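Local coordinates for protein soluble lytic murein transglycosylase (PDB 5OHU) that cleaves peptidoglycan glycan strands as a lytic transglycosylase, with both exolytic and endolytic turnover of the cell wall, at residues F377-N391 / V619-I631. Residues are numbered along the deposited sequence; the frame is centred on the assembly and turned at random.
Sequences FLAADRLSVPYKLGN and VIYGQKLNAPQPI
Val-619, in the last turns of helix 605-624, touches two aromatic rings with its CG1 methyl, 3.6 Å from CE1 of Phe-377 and 3.5 Å from CD2 of Tyr-387. The torsion about its CA–CB bond places CG1 opposite the backbone N (chi1 172°), where it reaches both rings, while CB lies over one face of the Phe-377 ring, offset toward the rim. The two rings also meet each other, Phe-377 CD1 standing above a face of Tyr-387, and the valine packs against both. Ile-620 continues the cluster: its CD1 reaches the edge of the Phe-377 ring near CZ and presses tightly on Leu-389 CD2 at 3.5 Å, the two side chains sliding past one another in opposite directions. One turn on, Gln-623 bends at chi2 and crosses Leu-389 obliquely, bringing its OE1 beside CD1 of that leucine. At the polar margin, the ends of Lys-624 and Asn-391 lie near each other, both turned to Asp-471, the lysine by a salt bridge and the asparagine by a hydrogen bond. A Schellman motif at Asn-626 then ends the helix and the chain turns back, until Pro-630 CA meets the Tyr-387 ring at its edge. Ile-631 follows with a nearly straight hydrogen bond from its backbone N to Tyr-387 OH, 2.8 Å long with an N-H...O angle of 166°. The same residue brings CD1 to 3.9 Å from Phe-377 CB, while its CG1 meets Leu-378 CD2, the two side chains crossing at about a right angle; Asp-381 beside it turns its carboxylate to Arg-637. Helix 374-383 and its loop thus join the last long helix, 605-624, consistent with a seam between the superhelical ring and lysozyme-like catalytic domain of Slt70-like enzymes.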
ATOM      1  N   PHE A 377      -1.216 -23.791  -2.492  1.00 14.19           N
ATOM      2  CA  PHE A 377      -0.928 -24.443  -3.768  1.00 22.58           C
ATOM      3  C   PHE A 377       0.437 -25.125  -3.745  1.00 16.90           C
ATOM      4  O   PHE A 377       0.570 -26.279  -4.165  1.00 17.18           O
ATOM      5  CB  PHE A 377      -1.002 -23.425  -4.911  1.00 14.05           C
ATOM      6  CG  PHE A 377      -2.406 -22.974  -5.239  1.00 19.39           C
ATOM      7  CD1 PHE A 377      -3.350 -23.881  -5.717  1.00 34.09           C
ATOM      8  CD2 PHE A 377      -2.775 -21.656  -5.073  1.00 22.49           C
ATOM      9  CE1 PHE A 377      -4.653 -23.451  -6.036  1.00 35.69           C
ATOM     10  CE2 PHE A 377      -4.044 -21.224  -5.365  1.00 24.48           C
ATOM     11  CZ  PHE A 377      -4.991 -22.108  -5.848  1.00 25.48           C
ATOM     12  N   LEU A 378       1.465 -24.422  -3.249  1.00 14.40           N
ATOM     13  CA  LEU A 378       2.798 -25.016  -3.167  1.00 13.04           C
ATOM     14  C   LEU A 378       2.792 -26.275  -2.309  1.00 13.51           C
ATOM     15  O   LEU A 378       3.377 -27.290  -2.689  1.00 13.13           O
ATOM     16  CB  LEU A 378       3.802 -24.011  -2.607  1.00 12.69           C
ATOM     17  CG  LEU A 378       4.271 -22.827  -3.449  1.00 22.05           C
ATOM     18  CD1 LEU A 378       5.638 -22.429  -2.952  1.00 12.08           C
ATOM     19  CD2 LEU A 378       4.308 -23.131  -4.962  1.00 16.13           C
ATOM     20  N   ALA A 379       2.143 -26.229  -1.139  1.00 14.01           N
ATOM     21  CA  ALA A 379       2.069 -27.424  -0.301  1.00 13.69           C
ATOM     22  C   ALA A 379       1.393 -28.573  -1.039  1.00 18.44           C
ATOM     23  O   ALA A 379       1.870 -29.715  -0.998  1.00 19.42           O
ATOM     24  CB  ALA A 379       1.330 -27.117   1.005  1.00 13.98           C
ATOM     25  N   ALA A 380       0.266 -28.300  -1.706  1.00 19.62           N
ATOM     26  CA  ALA A 380      -0.412 -29.367  -2.438  1.00 18.67           C
ATOM     27  C   ALA A 380       0.470 -29.899  -3.561  1.00 20.32           C
ATOM     28  O   ALA A 380       0.539 -31.113  -3.787  1.00 19.05           O
ATOM     29  CB  ALA A 380      -1.742 -28.871  -2.990  1.00 14.95           C
ATOM     30  N   ASP A 381       1.173 -29.007  -4.260  1.00 20.33           N
ATOM     31  CA  ASP A 381       2.086 -29.460  -5.302  1.00 21.64           C
ATOM     32  C   ASP A 381       3.186 -30.353  -4.738  1.00 16.12           C
ATOM     33  O   ASP A 381       3.565 -31.345  -5.364  1.00 14.35           O
ATOM     34  CB  ASP A 381       2.699 -28.269  -6.026  1.00 23.47           C
ATOM     35  CG  ASP A 381       3.798 -28.683  -6.971  1.00 28.00           C
ATOM     36  OD1 ASP A 381       3.471 -29.181  -8.066  1.00 29.86           O
ATOM     37  OD2 ASP A 381       4.983 -28.516  -6.617  1.00 32.56           O
ATOM     38  N   ARG A 382       3.721 -30.014  -3.564  1.00 13.29           N
ATOM     39  CA  ARG A 382       4.765 -30.854  -2.989  1.00 19.43           C
ATOM     40  C   ARG A 382       4.231 -32.217  -2.578  1.00 18.25           C
ATOM     41  O   ARG A 382       4.964 -33.201  -2.625  1.00 19.48           O
ATOM     42  CB  ARG A 382       5.434 -30.164  -1.797  1.00 20.44           C
ATOM     43  CG  ARG A 382       6.111 -28.867  -2.164  1.00 22.23           C
ATOM     44  CD  ARG A 382       7.462 -29.177  -2.797  1.00 17.29           C
ATOM     45  NE  ARG A 382       8.098 -27.960  -3.321  1.00 23.06           N
ATOM     46  CZ  ARG A 382       8.894 -27.867  -4.387  1.00 17.95           C
ATOM     47  NH1 ARG A 382       9.167 -28.935  -5.112  1.00 11.69           N
ATOM     48  NH2 ARG A 382       9.443 -26.694  -4.706  1.00 17.58           N
ATOM     49  N   LEU A 383       2.966 -32.297  -2.185  1.00 17.00           N
ATOM     50  CA  LEU A 383       2.329 -33.572  -1.906  1.00 17.41           C
ATOM     51  C   LEU A 383       1.802 -34.262  -3.164  1.00 21.08           C
ATOM     52  O   LEU A 383       1.381 -35.414  -3.076  1.00 23.91           O
ATOM     53  CB  LEU A 383       1.176 -33.370  -0.914  1.00 15.81           C
ATOM     54  CG  LEU A 383       1.449 -32.952   0.536  1.00 22.04           C
ATOM     55  CD1 LEU A 383       0.143 -32.565   1.230  1.00 20.54           C
ATOM     56  CD2 LEU A 383       2.148 -34.066   1.323  1.00 18.07           C
ATOM     57  N   SER A 384       1.788 -33.582  -4.313  1.00 18.37           N
ATOM     58  CA  SER A 384       1.177 -34.103  -5.546  1.00 21.77           C
ATOM     59  C   SER A 384      -0.278 -34.525  -5.325  1.00 20.57           C
ATOM     60  O   SER A 384      -0.707 -35.617  -5.715  1.00 19.88           O
ATOM     61  CB  SER A 384       1.991 -35.263  -6.124  1.00 25.96           C
ATOM     62  OG  SER A 384       3.312 -34.854  -6.408  1.00 36.64           O
ATOM     63  N   VAL A 385      -1.037 -33.658  -4.674  1.00 16.38           N
ATOM     64  CA  VAL A 385      -2.466 -33.886  -4.478  1.00 20.24           C
ATOM     65  C   VAL A 385      -3.199 -32.777  -5.214  1.00 24.59           C
ATOM     66  O   VAL A 385      -2.611 -31.721  -5.510  1.00 25.05           O
ATOM     67  CB  VAL A 385      -2.838 -33.941  -2.978  1.00 24.55           C
ATOM     68  CG1 VAL A 385      -2.040 -35.053  -2.273  1.00 22.42           C
ATOM     69  CG2 VAL A 385      -2.617 -32.601  -2.322  1.00 19.90           C
ATOM     70  N   PRO A 386      -4.463 -32.997  -5.584  1.00 31.65           N
ATOM     71  CA  PRO A 386      -5.236 -31.936  -6.246  1.00 31.12           C
ATOM     72  C   PRO A 386      -5.319 -30.672  -5.402  1.00 26.22           C
ATOM     73  O   PRO A 386      -5.236 -30.705  -4.173  1.00 24.24           O
ATOM     74  CB  PRO A 386      -6.627 -32.566  -6.435  1.00 26.81           C
ATOM     75  CG  PRO A 386      -6.377 -34.039  -6.464  1.00 23.45           C
ATOM     76  CD  PRO A 386      -5.212 -34.265  -5.522  1.00 32.43           C
ATOM     77  N   TYR A 387      -5.489 -29.541  -6.087  1.00 25.82           N
ATOM     78  CA  TYR A 387      -5.700 -28.258  -5.422  1.00 26.16           C
ATOM     79  C   TYR A 387      -7.112 -28.157  -4.842  1.00 24.58           C
ATOM     80  O   TYR A 387      -8.050 -28.806  -5.305  1.00 25.69           O
ATOM     81  CB  TYR A 387      -5.490 -27.101  -6.395  1.00 23.03           C
ATOM     82  CG  TYR A 387      -4.118 -27.039  -7.019  1.00 30.86           C
ATOM     83  CD1 TYR A 387      -2.978 -27.365  -6.284  1.00 30.47           C
ATOM     84  CD2 TYR A 387      -3.956 -26.636  -8.341  1.00 25.88           C
ATOM     85  CE1 TYR A 387      -1.717 -27.304  -6.856  1.00 22.81           C
ATOM     86  CE2 TYR A 387      -2.702 -26.561  -8.916  1.00 25.56           C
ATOM     87  CZ  TYR A 387      -1.586 -26.892  -8.169  1.00 24.24           C
ATOM     88  OH  TYR A 387      -0.340 -26.825  -8.744  1.00 23.69           O
ATOM     89  N   LYS A 388      -7.258 -27.302  -3.830  1.00 32.19           N
ATOM     90  CA  LYS A 388      -8.565 -26.967  -3.257  1.00 38.96           C
ATOM     91  C   LYS A 388      -9.171 -25.819  -4.064  1.00 42.72           C
ATOM     92  O   LYS A 388      -8.688 -24.685  -3.990  1.00 45.09           O
ATOM     93  CB  LYS A 388      -8.409 -26.587  -1.785  1.00 52.75           C
ATOM     94  CG  LYS A 388      -9.693 -26.560  -0.958  1.00 64.80           C
ATOM     95  CD  LYS A 388      -9.455 -25.853   0.381  1.00 68.75           C
ATOM     96  CE  LYS A 388     -10.573 -26.116   1.391  1.00 72.16           C
ATOM     97  NZ  LYS A 388     -11.897 -25.582   0.950  1.00 77.49           N
ATOM     98  N   LEU A 389     -10.229 -26.099  -4.836  1.00 50.45           N
ATOM     99  CA  LEU A 389     -10.800 -25.120  -5.766  1.00 53.06           C
ATOM    100  C   LEU A 389     -12.313 -24.984  -5.615  1.00 61.06           C
ATOM    101  O   LEU A 389     -13.037 -24.882  -6.610  1.00 67.23           O
ATOM    102  CB  LEU A 389     -10.467 -25.481  -7.207  1.00 50.11           C
ATOM    103  CG  LEU A 389      -8.986 -25.689  -7.484  1.00 52.52           C
ATOM    104  CD1 LEU A 389      -8.751 -26.107  -8.928  1.00 51.35           C
ATOM    105  CD2 LEU A 389      -8.251 -24.424  -7.146  1.00 46.80           C
ATOM    106  N   GLY A 390     -12.823 -24.948  -4.385  1.00 62.50           N
ATOM    107  CA  GLY A 390     -14.258 -24.810  -4.181  1.00 57.79           C
ATOM    108  C   GLY A 390     -14.814 -23.411  -4.394  1.00 54.39           C
ATOM    109  O   GLY A 390     -14.382 -22.463  -3.733  1.00 51.43           O
ATOM    110  N   ASN A 391     -15.788 -23.276  -5.300  1.00 57.16           N
ATOM    111  CA  ASN A 391     -16.406 -21.991  -5.650  1.00 56.71           C
ATOM    112  C   ASN A 391     -17.757 -21.899  -4.945  1.00 60.23           C
ATOM    113  O   ASN A 391     -18.774 -22.370  -5.461  1.00 57.02           O
ATOM    114  CB  ASN A 391     -16.544 -21.869  -7.165  1.00 52.86           C
ATOM    115  CG  ASN A 391     -17.185 -20.562  -7.608  1.00 52.76           C
ATOM    116  OD1 ASN A 391     -17.396 -19.642  -6.812  1.00 53.96           O
ATOM    117  ND2 ASN A 391     -17.488 -20.474  -8.898  1.00 51.12           N
ATOM    118  N   VAL A 619      -4.090 -20.442 -11.793  1.00 21.71           N
ATOM    119  CA  VAL A 619      -4.633 -21.745 -11.440  1.00 15.59           C
ATOM    120  C   VAL A 619      -6.148 -21.686 -11.451  1.00 20.11           C
ATOM    121  O   VAL A 619      -6.822 -22.533 -12.053  1.00 19.13           O
ATOM    122  CB  VAL A 619      -4.106 -22.211 -10.070  1.00 16.80           C
ATOM    123  CG1 VAL A 619      -4.826 -23.465  -9.650  1.00 15.64           C
ATOM    124  CG2 VAL A 619      -2.617 -22.478 -10.127  1.00 14.74           C
ATOM    125  N   ILE A 620      -6.707 -20.672 -10.790  1.00 21.21           N
ATOM    126  CA  ILE A 620      -8.159 -20.560 -10.704  1.00 16.93           C
ATOM    127  C   ILE A 620      -8.752 -20.379 -12.090  1.00 18.39           C
ATOM    128  O   ILE A 620      -9.732 -21.036 -12.459  1.00 18.82           O
ATOM    129  CB  ILE A 620      -8.547 -19.405  -9.763  1.00 27.67           C
ATOM    130  CG1 ILE A 620      -7.998 -19.695  -8.375  1.00 24.43           C
ATOM    131  CG2 ILE A 620     -10.058 -19.246  -9.688  1.00 17.59           C
ATOM    132  CD1 ILE A 620      -8.458 -21.025  -7.860  1.00 16.85           C
ATOM    133  N   TYR A 621      -8.161 -19.481 -12.883  1.00 20.07           N
ATOM    134  CA  TYR A 621      -8.701 -19.241 -14.211  1.00 28.94           C
ATOM    135  C   TYR A 621      -8.575 -20.481 -15.081  1.00 27.10           C
ATOM    136  O   TYR A 621      -9.418 -20.704 -15.960  1.00 22.09           O
ATOM    137  CB  TYR A 621      -8.023 -18.034 -14.849  1.00 17.30           C
ATOM    138  CG  TYR A 621      -8.643 -16.730 -14.406  1.00 20.27           C
ATOM    139  CD1 TYR A 621      -9.977 -16.453 -14.682  1.00 19.73           C
ATOM    140  CD2 TYR A 621      -7.901 -15.784 -13.692  1.00 20.35           C
ATOM    141  CE1 TYR A 621     -10.566 -15.267 -14.275  1.00 19.79           C
ATOM    142  CE2 TYR A 621      -8.473 -14.584 -13.287  1.00 20.27           C
ATOM    143  CZ  TYR A 621      -9.814 -14.332 -13.580  1.00 26.58           C
ATOM    144  OH  TYR A 621     -10.408 -13.145 -13.189  1.00 21.39           O
ATOM    145  N   GLY A 622      -7.553 -21.308 -14.828  1.00 22.26           N
ATOM    146  CA  GLY A 622      -7.442 -22.574 -15.536  1.00 17.36           C
ATOM    147  C   GLY A 622      -8.661 -23.454 -15.343  1.00 21.65           C
ATOM    148  O   GLY A 622      -9.182 -24.034 -16.299  1.00 19.33           O
ATOM    149  N   GLN A 623      -9.149 -23.549 -14.101  1.00 21.55           N
ATOM    150  CA  GLN A 623     -10.372 -24.307 -13.855  1.00 27.19           C
ATOM    151  C   GLN A 623     -11.557 -23.677 -14.576  1.00 28.27           C
ATOM    152  O   GLN A 623     -12.304 -24.367 -15.279  1.00 31.45           O
ATOM    153  CB  GLN A 623     -10.648 -24.411 -12.354  1.00 38.73           C
ATOM    154  CG  GLN A 623     -11.342 -25.712 -11.946  1.00 54.66           C
ATOM    155  CD  GLN A 623     -10.435 -26.933 -12.099  1.00 68.44           C
ATOM    156  OE1 GLN A 623      -9.213 -26.832 -11.982  1.00 68.96           O
ATOM    157  NE2 GLN A 623     -11.033 -28.090 -12.366  1.00 77.67           N
ATOM    158  N   LYS A 624     -11.737 -22.359 -14.427  1.00 27.58           N
ATOM    159  CA  LYS A 624     -12.876 -21.687 -15.050  1.00 26.80           C
ATOM    160  C   LYS A 624     -12.820 -21.782 -16.565  1.00 28.15           C
ATOM    161  O   LYS A 624     -13.864 -21.759 -17.226  1.00 31.61           O
ATOM    162  CB  LYS A 624     -12.937 -20.217 -14.618  1.00 19.74           C
ATOM    163  CG  LYS A 624     -13.317 -20.030 -13.146  1.00 20.45           C
ATOM    164  CD  LYS A 624     -13.317 -18.560 -12.741  1.00 31.26           C
ATOM    165  CE  LYS A 624     -14.721 -18.016 -12.504  1.00 33.97           C
ATOM    166  NZ  LYS A 624     -15.422 -18.758 -11.399  1.00 42.42           N
ATOM    167  N   LEU A 625     -11.626 -21.863 -17.132  1.00 21.04           N
ATOM    168  CA  LEU A 625     -11.482 -21.986 -18.573  1.00 28.69           C
ATOM    169  C   LEU A 625     -11.453 -23.435 -19.045  1.00 28.76           C
ATOM    170  O   LEU A 625     -11.328 -23.664 -20.249  1.00 32.19           O
ATOM    171  CB  LEU A 625     -10.215 -21.258 -19.040  1.00 21.96           C
ATOM    172  CG  LEU A 625     -10.384 -19.740 -18.998  1.00 32.85           C
ATOM    173  CD1 LEU A 625      -9.043 -19.010 -19.026  1.00 23.29           C
ATOM    174  CD2 LEU A 625     -11.325 -19.291 -20.147  1.00 24.75           C
ATOM    175  N   ASN A 626     -11.600 -24.401 -18.133  1.00 22.76           N
ATOM    176  CA  ASN A 626     -11.489 -25.821 -18.463  1.00 28.49           C
ATOM    177  C   ASN A 626     -10.172 -26.098 -19.182  1.00 32.37           C
ATOM    178  O   ASN A 626     -10.117 -26.781 -20.210  1.00 32.50           O
ATOM    179  CB  ASN A 626     -12.683 -26.299 -19.288  1.00 39.39           C
ATOM    180  CG  ASN A 626     -12.675 -27.797 -19.488  1.00 51.08           C
ATOM    181  OD1 ASN A 626     -12.161 -28.542 -18.650  1.00 48.04           O
ATOM    182  ND2 ASN A 626     -13.220 -28.246 -20.610  1.00 57.14           N
ATOM    183  N   ALA A 627      -9.102 -25.523 -18.641  1.00 30.59           N
ATOM    184  CA  ALA A 627      -7.759 -25.638 -19.202  1.00 22.61           C
ATOM    185  C   ALA A 627      -6.808 -25.637 -18.017  1.00 23.01           C
ATOM    186  O   ALA A 627      -6.141 -24.638 -17.732  1.00 23.24           O
ATOM    187  CB  ALA A 627      -7.469 -24.495 -20.175  1.00 19.21           C
ATOM    188  N   PRO A 628      -6.721 -26.764 -17.307  1.00 28.47           N
ATOM    189  CA  PRO A 628      -6.038 -26.781 -16.008  1.00 23.74           C
ATOM    190  C   PRO A 628      -4.616 -26.254 -16.096  1.00 25.20           C
ATOM    191  O   PRO A 628      -3.870 -26.538 -17.037  1.00 21.95           O
ATOM    192  CB  PRO A 628      -6.033 -28.264 -15.611  1.00 20.37           C
ATOM    193  CG  PRO A 628      -6.849 -28.998 -16.668  1.00 27.39           C
ATOM    194  CD  PRO A 628      -7.507 -27.986 -17.537  1.00 30.54           C
ATOM    195  N   GLN A 629      -4.251 -25.496 -15.073  1.00 24.72           N
ATOM    196  CA  GLN A 629      -2.983 -24.779 -14.969  1.00 18.51           C
ATOM    197  C   GLN A 629      -2.379 -25.143 -13.623  1.00 18.26           C
ATOM    198  O   GLN A 629      -2.920 -24.750 -12.573  1.00 21.48           O
ATOM    199  CB  GLN A 629      -3.224 -23.270 -15.087  1.00 19.45           C
ATOM    200  CG  GLN A 629      -2.004 -22.372 -14.940  1.00 21.92           C
ATOM    201  CD  GLN A 629      -0.865 -22.739 -15.866  1.00 20.61           C
ATOM    202  OE1 GLN A 629       0.129 -23.351 -15.464  1.00 20.25           O
ATOM    203  NE2 GLN A 629      -0.999 -22.346 -17.112  1.00 14.92           N
ATOM    204  N   PRO A 630      -1.307 -25.916 -13.585  1.00 15.27           N
ATOM    205  CA  PRO A 630      -0.604 -26.137 -12.322  1.00 14.41           C
ATOM    206  C   PRO A 630       0.036 -24.833 -11.851  1.00 14.06           C
ATOM    207  O   PRO A 630       0.272 -23.914 -12.641  1.00 17.63           O
ATOM    208  CB  PRO A 630       0.470 -27.172 -12.685  1.00 15.76           C
ATOM    209  CG  PRO A 630       0.608 -27.111 -14.180  1.00 22.82           C
ATOM    210  CD  PRO A 630      -0.671 -26.578 -14.732  1.00 14.69           C
ATOM    211  N   ILE A 631       0.375 -24.771 -10.558  1.00 13.85           N
ATOM    212  CA  ILE A 631       0.920 -23.525 -10.011  1.00 14.51           C
ATOM    213  C   ILE A 631       2.187 -23.101 -10.764  1.00 15.35           C
ATOM    214  O   ILE A 631       2.424 -21.905 -10.974  1.00 15.53           O
ATOM    215  CB  ILE A 631       1.161 -23.653  -8.497  1.00 13.42           C
ATOM    216  CG1 ILE A 631       1.564 -22.284  -7.899  1.00 14.72           C
ATOM    217  CG2 ILE A 631       2.214 -24.721  -8.173  1.00 13.15           C
ATOM    218  CD1 ILE A 631       0.413 -21.283  -7.835  1.00 13.49           C
TER